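Local structure of ubiquitin-conjugating enzyme E2, putative (Plasmodium falciparum, 2Q0V) at residues N112-L116 with T127-L132; S55-I61 with Y74-C80; K96-S100 with N141-Q146. The protein probably takes part in ubiquitin transfer, having the ubiquitin-conjugating (E2) fold and resembling the UEV (UBE2V) variants of that family. All blocks are in the same frame, centred on the assembly; numbering follows the deposited sequence.

Contact 1. Residues N112-L116 with T127-L132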
loop_
_atom_site.group_PDB
_atom_site.type_symbol
_atom_site.label_atom_id
_atom_site.label_comp_id
_atom_site.label_asym_id
_atom_site.label_seq_id
_atom_site.Cartn_x
_atom_site.Cartn_y
_atom_site.Cartn_z
ATOM N N ASN A 112 -5.809 -8.177 10.385
ATOM C CA ASN A 112 -5.080 -9.288 9.776
ATOM C C ASN A 112 -3.723 -8.936 9.140
ATOM O O ASN A 112 -3.134 -9.760 8.461
ATOM C CB ASN A 112 -5.966 -9.973 8.738
ATOM C CG ASN A 112 -7.201 -10.556 9.332
ATOM O OD1 ASN A 112 -7.546 -10.281 10.484
ATOM N ND2 ASN A 112 -7.882 -11.369 8.563
ATOM N N LEU A 113 -3.253 -7.711 9.341
ATOM C CA LEU A 113 -1.960 -7.263 8.838
ATOM C C LEU A 113 -1.288 -6.502 9.998
ATOM O O LEU A 113 -1.857 -5.517 10.498
ATOM C CB LEU A 113 -2.141 -6.387 7.582
ATOM C CG LEU A 113 -0.930 -6.141 6.663
ATOM C CD1 LEU A 113 -0.484 -7.421 5.935
ATOM C CD2 LEU A 113 -1.141 -5.013 5.662
ATOM N N HIS A 114 -0.113 -6.973 10.437
ATOM C CA HIS A 114 0.599 -6.404 11.594
ATOM C C HIS A 114 0.749 -4.914 11.512
ATOM O O HIS A 114 0.346 -4.217 12.420
ATOM C CB HIS A 114 2.003 -7.010 11.824
ATOM C CG HIS A 114 2.818 -6.252 12.856
ATOM N ND1 HIS A 114 2.818 -6.577 14.202
ATOM C CD2 HIS A 114 3.603 -5.147 12.742
ATOM C CE1 HIS A 114 3.587 -5.724 14.860
ATOM N NE2 HIS A 114 4.073 -4.844 14.000
ATOM N N ILE A 115 1.332 -4.409 10.431
ATOM C CA ILE A 115 1.660 -2.992 10.394
ATOM C C ILE A 115 0.439 -2.090 10.454
ATOM O O ILE A 115 0.574 -0.940 10.838
ATOM C CB ILE A 115 2.616 -2.580 9.220
ATOM C CG1 ILE A 115 2.025 -2.944 7.864
ATOM C CG2 ILE A 115 4.035 -3.145 9.392
ATOM C CD1 ILE A 115 1.560 -1.728 7.161
ATOM N N LEU A 116 -0.740 -2.585 10.064
ATOM C CA LEU A 116 -1.968 -1.763 10.139
ATOM C C LEU A 116 -2.600 -1.888 11.499
ATOM O O LEU A 116 -3.004 -0.886 12.078
ATOM C CB LEU A 116 -2.989 -2.115 9.051
ATOM C CG LEU A 116 -2.618 -1.764 7.598
ATOM C CD1 LEU A 116 -3.675 -2.328 6.671
ATOM C CD2 LEU A 116 -2.425 -0.255 7.365
ATOM N N THR A 127 5.959 0.862 3.339
ATOM C CA THR A 127 5.837 -0.248 4.324
ATOM C C THR A 127 4.621 -1.142 4.077
ATOM O O THR A 127 4.695 -2.368 4.231
ATOM C CB THR A 127 5.742 0.260 5.803
ATOM O OG1 THR A 127 6.681 1.314 6.009
ATOM C CG2 THR A 127 6.070 -0.835 6.774
ATOM N N ILE A 128 3.502 -0.509 3.739
ATOM C CA ILE A 128 2.252 -1.216 3.491
ATOM C C ILE A 128 2.400 -2.066 2.222
ATOM O O ILE A 128 2.138 -3.246 2.230
ATOM C CB ILE A 128 1.075 -0.221 3.340
ATOM C CG1 ILE A 128 0.845 0.568 4.653
ATOM C CG2 ILE A 128 -0.192 -0.958 2.805
ATOM C CD1 ILE A 128 -0.112 1.795 4.484
ATOM N N LEU A 129 2.887 -1.450 1.159
ATOM C CA LEU A 129 3.091 -2.134 -0.106
ATOM C C LEU A 129 4.026 -3.319 0.053
ATOM O O LEU A 129 3.642 -4.421 -0.300
ATOM C CB LEU A 129 3.515 -1.142 -1.197
ATOM C CG LEU A 129 2.436 -0.070 -1.436
ATOM C CD1 LEU A 129 2.865 1.006 -2.429
ATOM C CD2 LEU A 129 1.016 -0.662 -1.752
ATOM N N ILE A 130 5.197 -3.101 0.656
ATOM C CA ILE A 130 6.119 -4.159 1.084
ATOM C C ILE A 130 5.494 -5.259 1.930
ATOM O O ILE A 130 5.689 -6.435 1.690
ATOM C CB ILE A 130 7.303 -3.568 1.862
ATOM C CG1 ILE A 130 8.132 -2.672 0.953
ATOM C CG2 ILE A 130 8.212 -4.702 2.472
ATOM C CD1 ILE A 130 9.340 -1.961 1.742
ATOM N N SER A 131 4.718 -4.870 2.921
ATOM C CA SER A 131 4.002 -5.835 3.760
ATOM C C SER A 131 3.025 -6.704 3.020
ATOM O O SER A 131 2.877 -7.874 3.356
ATOM C CB SER A 131 3.285 -5.119 4.890
ATOM O OG SER A 131 4.247 -4.784 5.847
ATOM N N LEU A 132 2.335 -6.115 2.049
ATOM C CA LEU A 132 1.392 -6.847 1.212
ATOM C C LEU A 132 2.096 -7.827 0.280
ATOM O O LEU A 132 1.648 -8.961 0.115
ATOM C CB LEU A 132 0.485 -5.877 0.446
ATOM C CG LEU A 132 -0.575 -5.156 1.317
ATOM C CD1 LEU A 132 -1.284 -4.045 0.487
ATOM C CD2 LEU A 132 -1.573 -6.140 1.886
#
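In the helical layer of the ubiquitin-conjugating fold, L113, I115 and L116, at the start of the short helix 114-117, lie against one flank of the long helix 125-135. I115 makes the largest share of the contact. A chi1 of 58° places its CG1 between the backbone N and the carbonyl carbon, a crowded position, and from there I115 CD1 reaches I128, 3.5 Å from its CG1. The same CG1 also lies against the serine hydroxyl, with I115 CG1 3.5 Å from S131 OG. The other branch, I115 CG2, rests on T127 CG2 at 4.0 Å. L113, at the N-cap position, crosses L132 at about a right angle, and their CD2 atoms touch at 4.0 Å; L116 separately brings its own CD2 up to I128 CD1.

The hydroxyl that I115 touches is used inside its own helix, since S131 OG bonds to T127 O at 2.9 Å. That carbonyl also takes the regular helical bond from S131 N, and the two donors reach it from opposite faces of its plane. T127 OG1 turns back to the backbone N of T124, while I128 and L132 also touch I78 and L76 of the sheet. No hydrogen bond crosses between the two segments, so their fit depends on side-chain shape, with the serine hydroxyl donating within its own helix rather than across.

Contact 2. Residues S55-I61 with Y74-C80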
loop_
_atom_site.group_PDB
_atom_site.type_symbol
_atom_site.label_atom_id
_atom_site.label_comp_id
_atom_site.label_asym_id
_atom_site.label_seq_id
_atom_site.Cartn_x
_atom_site.Cartn_y
_atom_site.Cartn_z
ATOM N N SER A 55 -3.819 13.065 -0.404
ATOM C CA SER A 55 -4.450 12.060 0.416
ATOM C C SER A 55 -4.636 10.708 -0.277
ATOM O O SER A 55 -4.579 9.678 0.379
ATOM C CB SER A 55 -5.804 12.567 0.932
ATOM O OG SER A 55 -5.639 13.715 1.733
ATOM N N ASN A 56 -4.888 10.735 -1.577
ATOM C CA ASN A 56 -5.232 9.546 -2.365
ATOM C C ASN A 56 -4.087 9.071 -3.270
ATOM O O ASN A 56 -3.587 9.829 -4.115
ATOM C CB ASN A 56 -6.477 9.813 -3.220
ATOM C CG ASN A 56 -7.750 9.206 -2.611
ATOM O OD1 ASN A 56 -8.455 9.852 -1.796
ATOM N ND2 ASN A 56 -8.056 7.950 -3.005
ATOM N N TRP A 57 -3.694 7.814 -3.108
ATOM C CA TRP A 57 -2.522 7.305 -3.819
ATOM C C TRP A 57 -2.857 6.121 -4.668
ATOM O O TRP A 57 -3.480 5.174 -4.189
ATOM C CB TRP A 57 -1.382 6.947 -2.845
ATOM C CG TRP A 57 -0.897 8.141 -2.038
ATOM C CD1 TRP A 57 -1.590 8.808 -1.060
ATOM C CD2 TRP A 57 0.370 8.793 -2.139
ATOM N NE1 TRP A 57 -0.833 9.834 -0.555
ATOM C CE2 TRP A 57 0.375 9.849 -1.192
ATOM C CE3 TRP A 57 1.506 8.587 -2.925
ATOM C CZ2 TRP A 57 1.470 10.714 -1.032
ATOM C CZ3 TRP A 57 2.589 9.432 -2.764
ATOM C CH2 TRP A 57 2.566 10.482 -1.813
ATOM N N SER A 58 -2.428 6.188 -5.925
ATOM C CA SER A 58 -2.420 5.045 -6.825
ATOM C C SER A 58 -1.123 4.235 -6.687
ATOM O O SER A 58 -0.028 4.775 -6.847
ATOM C CB SER A 58 -2.584 5.503 -8.267
ATOM O OG SER A 58 -3.919 5.897 -8.476
ATOM N N CYS A 59 -1.282 2.940 -6.419
ATOM C CA CYS A 59 -0.187 2.024 -6.103
ATOM C C CYS A 59 -0.204 0.747 -6.942
ATOM O O CYS A 59 -1.257 0.291 -7.387
ATOM C CB CYS A 59 -0.232 1.667 -4.623
ATOM S SG CYS A 59 -0.284 3.108 -3.527
ATOM N N THR A 60 0.974 0.174 -7.144
ATOM C CA THR A 60 1.133 -1.098 -7.835
ATOM C C THR A 60 2.009 -2.055 -7.014
ATOM O O THR A 60 3.069 -1.655 -6.488
ATOM C CB THR A 60 1.764 -0.894 -9.221
ATOM O OG1 THR A 60 0.943 -0.014 -9.998
ATOM C CG2 THR A 60 1.870 -2.189 -9.962
ATOM N N ILE A 61 1.546 -3.303 -6.919
ATOM C CA ILE A 61 2.292 -4.424 -6.367
ATOM C C ILE A 61 2.511 -5.490 -7.475
ATOM O O ILE A 61 1.544 -6.011 -8.057
ATOM C CB ILE A 61 1.515 -5.086 -5.189
ATOM C CG1 ILE A 61 1.541 -4.210 -3.940
ATOM C CG2 ILE A 61 2.098 -6.436 -4.815
ATOM C CD1 ILE A 61 0.598 -4.744 -2.846
ATOM N N TYR A 74 -0.977 -6.007 -9.420
ATOM C CA TYR A 74 -2.149 -5.630 -8.639
ATOM C C TYR A 74 -2.159 -4.150 -8.473
ATOM O O TYR A 74 -1.145 -3.571 -8.091
ATOM C CB TYR A 74 -2.167 -6.340 -7.286
ATOM C CG TYR A 74 -2.310 -7.832 -7.444
ATOM C CD1 TYR A 74 -1.188 -8.633 -7.579
ATOM C CD2 TYR A 74 -3.565 -8.431 -7.484
ATOM C CE1 TYR A 74 -1.291 -9.980 -7.747
ATOM C CE2 TYR A 74 -3.685 -9.805 -7.667
ATOM C CZ TYR A 74 -2.531 -10.569 -7.797
ATOM O OH TYR A 74 -2.600 -11.940 -7.978
ATOM N N SER A 75 -3.300 -3.541 -8.802
ATOM C CA SER A 75 -3.543 -2.111 -8.607
ATOM C C SER A 75 -4.279 -1.857 -7.287
ATOM O O SER A 75 -5.209 -2.596 -6.922
ATOM C CB SER A 75 -4.389 -1.531 -9.748
ATOM O OG SER A 75 -3.605 -1.302 -10.907
ATOM N N LEU A 76 -3.860 -0.811 -6.574
ATOM C CA LEU A 76 -4.505 -0.489 -5.348
ATOM C C LEU A 76 -4.507 0.988 -5.033
ATOM O O LEU A 76 -3.849 1.767 -5.700
ATOM C CB LEU A 76 -4.020 -1.367 -4.186
ATOM C CG LEU A 76 -2.623 -1.750 -3.730
ATOM C CD1 LEU A 76 -2.842 -2.635 -2.525
ATOM C CD2 LEU A 76 -1.771 -2.475 -4.775
ATOM N N THR A 77 -5.336 1.360 -4.065
ATOM C CA THR A 77 -5.586 2.743 -3.726
ATOM C C THR A 77 -5.345 2.884 -2.231
ATOM O O THR A 77 -5.894 2.132 -1.443
ATOM C CB THR A 77 -7.053 3.150 -4.135
ATOM O OG1 THR A 77 -7.180 3.055 -5.556
ATOM C CG2 THR A 77 -7.396 4.564 -3.725
ATOM N N ILE A 78 -4.482 3.821 -1.859
ATOM C CA ILE A 78 -4.224 4.130 -0.439
ATOM C C ILE A 78 -4.757 5.537 -0.117
ATOM O O ILE A 78 -4.494 6.490 -0.818
ATOM C CB ILE A 78 -2.707 3.920 -0.064
ATOM C CG1 ILE A 78 -2.371 2.431 -0.189
ATOM C CG2 ILE A 78 -2.409 4.400 1.344
ATOM C CD1 ILE A 78 -0.982 2.007 0.286
ATOM N N PHE A 79 -5.549 5.656 0.926
ATOM C CA PHE A 79 -6.083 6.950 1.264
ATOM C C PHE A 79 -5.576 7.384 2.611
ATOM O O PHE A 79 -5.873 6.726 3.605
ATOM C CB PHE A 79 -7.620 6.926 1.303
ATOM C CG PHE A 79 -8.214 8.228 1.795
ATOM C CD1 PHE A 79 -8.316 9.318 0.935
ATOM C CD2 PHE A 79 -8.606 8.375 3.124
ATOM C CE1 PHE A 79 -8.816 10.525 1.380
ATOM C CE2 PHE A 79 -9.112 9.595 3.587
ATOM C CZ PHE A 79 -9.216 10.668 2.713
ATOM N N CYS A 80 -4.841 8.490 2.652
ATOM C CA CYS A 80 -4.328 9.036 3.922
ATOM C C CYS A 80 -5.223 10.168 4.445
ATOM O O CYS A 80 -5.203 11.264 3.884
ATOM C CB CYS A 80 -2.899 9.578 3.739
ATOM S SG CYS A 80 -1.675 8.417 3.019
#
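L76 swings its CG between its own backbone N and carbonyl carbon (chi1 48°), which tilts the branched end toward the neighbouring strand and brings L76 CD2 to 3.8 Å from I61 CD1. C80 and W57 both keep their first side-chain bond anti to the carbonyl carbon (chi1 -54° and -61°), and the cysteine sulfur thereby comes near the pyrrole part of the indole. C80 SG lies 3.9 Å from W57 NE1 and approaches the ring obliquely, a cysteine sulfur-aromatic contact. The indole N-H itself is spent on L54 O.

These side chains hang from an antiparallel hairpin, strands 56-62 and 73-79, which forms the middle of the four-stranded meander of the ubiquitin-conjugating fold. W57 with I78, C59 with L76 and I61 with Y74 are its hydrogen-bonded pairs, each closed by two backbone bonds; W57 N to I78 O measures 2.8 Å. Beyond W57 and I78, at the other end of the ladder from I61 and Y74, C80 N donates to S55 O, whereas C80 O turns to R22. Between the bonded pairs the alpha carbons add CH...O contacts, as where T77 CA stands 3.2 Å from W57 O.

On the face carrying W57, C59, I61, Y74, L76 and I78, C59 SG sits 4.0 Å from I78 CG1, and helix 125-135 lies over this side, with L132 meeting both I61 and L76. S58, T60, S75 and T77 project from the other face, which is partly exposed; there T77 OG1 bonds to the carboxylate of D94, just after the adjoining strand 90-93.

Contact 3. Residues K96-S100 with N141-Q146; sequences KIEMS and NKRLPQ
Q146 NE2 gives its hydrogens to two carbonyls, one on each segment: E98 O at 3.2 Å and, within its own loop, L144 O at 3.0 Å. The two are used differently. E98 O is met on a lone pair and lies in the amide plane of Q146, with a nearly straight N-H...O angle of 173°, whereas the amide nitrogen stands above the carbonyl plane of L144. The other end of the same amide closes a ring with E98, because E98 N donates to Q146 OE1 at 3.2 Å. The glutamine thus pairs with both backbone groups of one residue much as a neighbouring strand would, although neither segment is a strand. A bend at chi2 (-59°) folds the chain so that its amide lies along the backbone of E98, with I97 CG1 running alongside.

Both segments are loops of the ubiquitin-conjugating fold, one following strand 90-93 and the other beyond helix 125-135. A type I turn from N141 to L144, closed by L144 N to N141 O, holds two more contact residues near each other. From its start N141 OD1 accepts from S100 N at 2.8 Å, the shortest direct hydrogen bond between the two segments, and a water bridges N141 ND2 to S100 OG. The same ND2 also bonds to E135 O at the end of helix 125-135. L144 points toward the other segment, its CD1 3.7 Å from E98 O, while the aliphatic part of E98 passes P145 O, with CG at 3.8 Å.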
loop_
_atom_site.group_PDB
_atom_site.type_symbol
_atom_site.label_atom_id
_atom_site.label_comp_id
_atom_site.label_asym_id
_atom_site.label_seq_id
_atom_site.Cartn_x
_atom_site.Cartn_y
_atom_site.Cartn_z
ATOM N N LYS A 96 -8.546 -7.687 -8.288
ATOM C CA LYS A 96 -9.080 -8.768 -7.489
ATOM C C LYS A 96 -7.975 -9.652 -6.972
ATOM O O LYS A 96 -7.075 -10.034 -7.712
ATOM C CB LYS A 96 -10.077 -9.599 -8.288
ATOM C CG LYS A 96 -11.453 -8.960 -8.390
ATOM C CD LYS A 96 -12.573 -10.004 -8.393
ATOM C CE LYS A 96 -13.861 -9.409 -8.967
ATOM N NZ LYS A 96 -15.111 -9.903 -8.267
ATOM N N ILE A 97 -8.070 -10.000 -5.695
ATOM C CA ILE A 97 -7.086 -10.837 -5.062
ATOM C C ILE A 97 -7.761 -11.690 -3.986
ATOM O O ILE A 97 -8.801 -11.318 -3.426
ATOM C CB ILE A 97 -5.905 -9.958 -4.510
ATOM C CG1 ILE A 97 -4.647 -10.799 -4.250
ATOM C CG2 ILE A 97 -6.344 -9.092 -3.320
ATOM C CD1 ILE A 97 -3.458 -9.983 -3.791
ATOM N N GLU A 98 -7.195 -12.856 -3.726
ATOM C CA GLU A 98 -7.593 -13.643 -2.552
ATOM C C GLU A 98 -6.406 -13.719 -1.629
ATOM O O GLU A 98 -5.378 -14.323 -1.967
ATOM C CB GLU A 98 -8.092 -15.043 -2.936
ATOM C CG GLU A 98 -9.397 -14.998 -3.712
ATOM C CD GLU A 98 -10.622 -14.878 -2.821
ATOM O OE1 GLU A 98 -10.696 -15.616 -1.806
ATOM O OE2 GLU A 98 -11.514 -14.056 -3.137
ATOM N N MET A 99 -6.539 -13.044 -0.490
ATOM C CA MET A 99 -5.526 -13.077 0.574
ATOM C C MET A 99 -6.233 -13.047 1.911
ATOM O O MET A 99 -7.254 -12.368 2.060
ATOM C CB MET A 99 -4.592 -11.873 0.490
ATOM C CG MET A 99 -3.507 -11.977 -0.535
ATOM S SD MET A 99 -2.031 -10.996 -0.150
ATOM C CE MET A 99 -2.725 -9.382 0.003
ATOM N N SER A 100 -5.687 -13.737 2.904
ATOM C CA SER A 100 -6.318 -13.740 4.233
ATOM C C SER A 100 -6.528 -12.350 4.883
ATOM O O SER A 100 -7.373 -12.211 5.763
ATOM C CB SER A 100 -5.604 -14.709 5.179
ATOM O OG SER A 100 -4.336 -14.185 5.573
ATOM N N ASN A 141 -1.565 -18.005 2.140
ATOM C CA ASN A 141 -1.858 -17.262 0.897
ATOM C C ASN A 141 -1.253 -17.833 -0.384
ATOM O O ASN A 141 -1.895 -17.796 -1.423
ATOM C CB ASN A 141 -1.450 -15.774 0.990
ATOM C CG ASN A 141 -2.191 -15.000 2.057
ATOM O OD1 ASN A 141 -3.395 -15.136 2.258
ATOM N ND2 ASN A 141 -1.467 -14.133 2.722
ATOM N N LYS A 142 -0.013 -18.316 -0.325
ATOM C CA LYS A 142 0.762 -18.622 -1.546
ATOM C C LYS A 142 0.243 -19.743 -2.466
ATOM O O LYS A 142 0.679 -19.835 -3.612
ATOM C CB LYS A 142 2.211 -18.918 -1.198
ATOM C CG LYS A 142 2.433 -20.305 -0.620
ATOM C CD LYS A 142 3.699 -20.281 0.147
ATOM C CE LYS A 142 4.450 -21.541 0.008
ATOM N NZ LYS A 142 5.464 -21.521 1.097
ATOM N N ARG A 143 -0.656 -20.585 -1.951
ATOM C CA ARG A 143 -1.285 -21.661 -2.712
ATOM C C ARG A 143 -2.780 -21.425 -2.847
ATOM O O ARG A 143 -3.507 -22.306 -3.287
ATOM C CB ARG A 143 -1.050 -23.022 -2.035
ATOM C CG ARG A 143 0.338 -23.609 -2.287
ATOM C CD ARG A 143 0.549 -24.929 -1.529
ATOM N NE ARG A 143 0.455 -24.738 -0.074
ATOM C CZ ARG A 143 1.500 -24.611 0.750
ATOM N NH1 ARG A 143 1.281 -24.428 2.053
ATOM N NH2 ARG A 143 2.756 -24.668 0.287
ATOM N N LEU A 144 -3.236 -20.235 -2.480
ATOM C CA LEU A 144 -4.656 -19.902 -2.527
ATOM C C LEU A 144 -5.133 -19.717 -3.984
ATOM O O LEU A 144 -4.489 -18.997 -4.757
ATOM C CB LEU A 144 -4.901 -18.633 -1.716
ATOM C CG LEU A 144 -5.891 -18.635 -0.555
ATOM C CD1 LEU A 144 -5.741 -17.296 0.178
ATOM C CD2 LEU A 144 -7.336 -18.847 -1.002
ATOM N N PRO A 145 -6.229 -20.396 -4.376
ATOM C CA PRO A 145 -6.799 -20.186 -5.731
ATOM C C PRO A 145 -7.273 -18.739 -5.999
ATOM O O PRO A 145 -8.065 -18.187 -5.231
ATOM C CB PRO A 145 -7.979 -21.179 -5.779
ATOM C CG PRO A 145 -7.649 -22.220 -4.705
ATOM C CD PRO A 145 -6.969 -21.433 -3.619
ATOM N N GLN A 146 -6.802 -18.167 -7.106
ATOM C CA GLN A 146 -6.975 -16.749 -7.423
ATOM C C GLN A 146 -8.070 -16.451 -8.455
ATOM O O GLN A 146 -8.344 -17.283 -9.325
ATOM C CB GLN A 146 -5.652 -16.183 -7.948
ATOM C CG GLN A 146 -4.505 -16.196 -6.943
ATOM C CD GLN A 146 -4.826 -15.397 -5.703
ATOM O OE1 GLN A 146 -5.255 -14.241 -5.794
ATOM N NE2 GLN A 146 -4.661 -16.018 -4.539
HETATM O O HOH W 1 -2.497 -12.476 4.583
#

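Contacts 1 and 2 lie near the centre of the chain, with their own centres about 13 Å apart, and helix 125-135 joins them: one flank meets helix 114-117, while L129 and L132 pack on the sheet residues C59, I61, L76 and I78. Contact 3 lies toward the periphery, its centre about 16 Å from that of contact 1 and 19 Å from that of contact 2. L132 on M99, N112 with S100, and Y74 on I97 tie it to the others. Along the chain the hairpin closes first; contact 1 then falls inside the loop closed by contact 3. A single ubiquitin-conjugating domain thus stacks helix 125-135 on the sheet, with the loops of contact 3 at the edge against both.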